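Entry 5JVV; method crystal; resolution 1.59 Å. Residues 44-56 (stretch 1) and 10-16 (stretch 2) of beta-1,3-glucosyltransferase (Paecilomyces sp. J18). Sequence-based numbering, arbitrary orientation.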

# COMPACT_ATOMS: atom_id res chain seq x y z
N LEU A 44 17.36 -5.05 5.73
CA LEU A 44 15.96 -4.70 5.48
C LEU A 44 15.71 -4.23 4.05
O LEU A 44 14.58 -4.26 3.55
CB LEU A 44 15.47 -3.61 6.45
CG LEU A 44 14.92 -4.04 7.82
CD1 LEU A 44 15.88 -4.94 8.57
CD2 LEU A 44 14.56 -2.81 8.65
N VAL A 45 16.76 -3.76 3.41
CA VAL A 45 16.66 -3.28 2.03
C VAL A 45 17.81 -3.86 1.24
O VAL A 45 18.97 -3.82 1.68
CB VAL A 45 16.72 -1.74 1.96
CG1 VAL A 45 16.91 -1.28 0.51
CG2 VAL A 45 15.45 -1.13 2.55
N LYS A 46 17.50 -4.40 0.07
CA LYS A 46 18.52 -4.94 -0.82
C LYS A 46 17.95 -5.06 -2.21
O LYS A 46 16.72 -5.05 -2.40
CB LYS A 46 18.97 -6.32 -0.33
CG LYS A 46 17.85 -7.35 -0.24
CD LYS A 46 18.29 -8.61 0.51
CE LYS A 46 17.14 -9.60 0.64
NZ LYS A 46 17.48 -10.74 1.56
N VAL A 47 18.84 -5.15 -3.20
CA VAL A 47 18.43 -5.50 -4.55
C VAL A 47 18.73 -6.98 -4.69
O VAL A 47 19.83 -7.43 -4.33
CB VAL A 47 19.18 -4.69 -5.61
CG1 VAL A 47 18.83 -5.18 -7.01
CG2 VAL A 47 18.87 -3.22 -5.48
N THR A 48 17.76 -7.75 -5.15
CA THR A 48 17.93 -9.19 -5.24
C THR A 48 18.65 -9.58 -6.53
O THR A 48 18.85 -8.76 -7.43
CB THR A 48 16.60 -9.95 -5.18
OG1 THR A 48 15.92 -9.84 -6.45
CG2 THR A 48 15.70 -9.41 -4.06
N SER A 49 19.02 -10.85 -6.61
CA SER A 49 19.72 -11.35 -7.78
C SER A 49 18.86 -11.35 -9.05
O SER A 49 19.38 -11.39 -10.16
CB SER A 49 20.27 -12.75 -7.51
OG SER A 49 19.22 -13.67 -7.26
N SER A 50 17.53 -11.31 -8.88
CA SER A 50 16.65 -11.23 -10.04
C SER A 50 16.41 -9.78 -10.46
O SER A 50 15.75 -9.51 -11.47
CB SER A 50 15.31 -11.90 -9.74
OG SER A 50 14.54 -11.10 -8.86
N GLY A 51 16.96 -8.84 -9.70
CA GLY A 51 16.87 -7.43 -10.06
C GLY A 51 15.74 -6.68 -9.37
O GLY A 51 15.59 -5.47 -9.57
N SER A 52 14.97 -7.38 -8.55
CA SER A 52 13.87 -6.74 -7.82
C SER A 52 14.39 -6.05 -6.57
O SER A 52 15.54 -6.26 -6.16
CB SER A 52 12.84 -7.79 -7.42
OG SER A 52 13.47 -8.76 -6.60
N VAL A 53 13.54 -5.22 -5.97
CA VAL A 53 13.87 -4.53 -4.74
C VAL A 53 13.12 -5.16 -3.56
O VAL A 53 11.90 -5.33 -3.61
CB VAL A 53 13.54 -3.03 -4.84
CG1 VAL A 53 13.65 -2.36 -3.47
CG2 VAL A 53 14.47 -2.35 -5.84
N TYR A 54 13.86 -5.51 -2.52
CA TYR A 54 13.32 -6.07 -1.30
C TYR A 54 13.24 -4.98 -0.24
O TYR A 54 14.25 -4.31 0.04
CB TYR A 54 14.23 -7.22 -0.82
CG TYR A 54 13.95 -7.77 0.57
CD1 TYR A 54 13.25 -8.97 0.73
CD2 TYR A 54 14.42 -7.13 1.71
CE1 TYR A 54 13.00 -9.49 1.99
CE2 TYR A 54 14.18 -7.64 2.98
CZ TYR A 54 13.47 -8.83 3.11
OH TYR A 54 13.22 -9.35 4.36
N LEU A 55 12.06 -4.79 0.33
CA LEU A 55 11.86 -3.91 1.50
C LEU A 55 11.23 -4.75 2.60
O LEU A 55 10.05 -5.11 2.51
CB LEU A 55 10.93 -2.75 1.16
CG LEU A 55 11.14 -1.98 -0.15
CD1 LEU A 55 9.99 -1.01 -0.36
CD2 LEU A 55 12.50 -1.26 -0.15
N GLY A 56 11.99 -5.06 3.63
CA GLY A 56 11.53 -5.94 4.68
C GLY A 56 11.62 -5.31 6.05
O GLY A 56 11.83 -4.10 6.18
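Stretch 2, residues 10-16: SGKDFLD

A short helix packed on a β-hairpin illustrates a general principle: alternation along the strands sends every second side chain to one face of the sheet, and a helix covers that face with residues from successive turns. In this glucosyltransferase the hairpin strands 45-47 and 53-55 are joined through a type I turn from Thr48 to Gly51, and Val45, Val47, Val53 and Leu55 all point toward the helix, whereas Lys46 and Tyr54 point away. The helix axis runs at 46° to strand 53-55 and at 145° to strand 45-47, with closest approaches of 9.2 and 8.8 Å.

Stretch 2 enters in an extended conformation at Ser10, whose O accepts a hydrogen bond from Phe14 N (3.1 Å). Gly11 brings the two backbones nearest, with Gly11 CA 5.5 Å from Val53 CA. Its positive phi of 56° by itself favours glycine; Gly11 O lies 3.4 Å from Val53 CG2, and Gly11 C 3.9 Å from Val47 CG2. No direct hydrogen bond links the stretches; instead a water accepts from Gly11 N at 2.7 Å and lies 3.1 Å from Gly51 O, to which it can donate.

Lys12 to Leu15 are helical, with Leu15 N bonded to Gly11 O at 3.1 Å. Lys12 directs its CB away from the hairpin, yet its CG still passes 4.2 Å from Val47 CG2. Asp13 makes no contact. Phe14 turns back toward the sheet, and its CD2 meets Val53 CG2 obliquely at 3.9 Å. Leu15 is the centrepiece, touching both strands: its CD2 lies 3.8 Å from Val45 CG1, 3.7 Å from Val53 CG1 and 4.2 Å from Leu55 CD2, and its CD1 lies 3.9 Å from Val45 CG1 and 4.1 Å from Val47 CG2. Asp16, beyond reach of the hairpin, remains exposed. A single leucine thus engages all four inward-facing hairpin side chains.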

# COMPACT_ATOMS: atom_id res chain seq x y z
N SER A 10 13.58 0.53 -11.47
CA SER A 10 13.83 -0.80 -10.90
C SER A 10 15.20 -0.80 -10.23
O SER A 10 16.03 0.07 -10.52
CB SER A 10 13.75 -1.90 -11.96
OG SER A 10 14.87 -1.86 -12.83
N GLY A 11 15.42 -1.76 -9.34
CA GLY A 11 16.71 -1.94 -8.71
C GLY A 11 17.23 -0.71 -8.00
O GLY A 11 16.47 -0.01 -7.32
N LYS A 12 18.52 -0.43 -8.16
CA LYS A 12 19.13 0.72 -7.49
C LYS A 12 18.48 2.03 -7.91
O LYS A 12 18.34 2.94 -7.08
CB LYS A 12 20.63 0.77 -7.80
CG LYS A 12 21.34 -0.53 -7.51
CD LYS A 12 22.81 -0.48 -7.93
CE LYS A 12 23.64 0.36 -6.96
NZ LYS A 12 25.02 -0.19 -6.81
N ASP A 13 18.09 2.14 -9.17
CA ASP A 13 17.43 3.34 -9.66
C ASP A 13 16.11 3.58 -8.94
O ASP A 13 15.74 4.72 -8.65
CB ASP A 13 17.17 3.25 -11.17
CG ASP A 13 18.45 3.27 -11.99
OD1 ASP A 13 19.49 3.70 -11.46
OD2 ASP A 13 18.39 2.86 -13.17
N PHE A 14 15.41 2.49 -8.64
CA PHE A 14 14.18 2.58 -7.86
C PHE A 14 14.51 3.15 -6.49
O PHE A 14 13.92 4.13 -6.06
CB PHE A 14 13.55 1.18 -7.73
CG PHE A 14 12.32 1.15 -6.86
CD1 PHE A 14 11.05 1.31 -7.40
CD2 PHE A 14 12.44 0.95 -5.48
CE1 PHE A 14 9.93 1.27 -6.60
CE2 PHE A 14 11.33 0.92 -4.67
CZ PHE A 14 10.07 1.07 -5.23
N LEU A 15 15.45 2.53 -5.79
CA LEU A 15 15.83 3.01 -4.46
C LEU A 15 16.27 4.48 -4.47
O LEU A 15 15.93 5.25 -3.56
CB LEU A 15 16.92 2.12 -3.86
CG LEU A 15 16.50 0.69 -3.51
CD1 LEU A 15 17.70 -0.14 -3.10
CD2 LEU A 15 15.43 0.69 -2.40
N ASP A 16 17.03 4.87 -5.49
CA ASP A 16 17.50 6.24 -5.59
C ASP A 16 16.38 7.25 -5.82
O ASP A 16 16.57 8.44 -5.62
CB ASP A 16 18.53 6.38 -6.73
CG ASP A 16 19.85 5.72 -6.41
OD1 ASP A 16 20.13 5.44 -5.23
OD2 ASP A 16 20.64 5.49 -7.36
O HOH W 1 13.31 -3.49 -9.09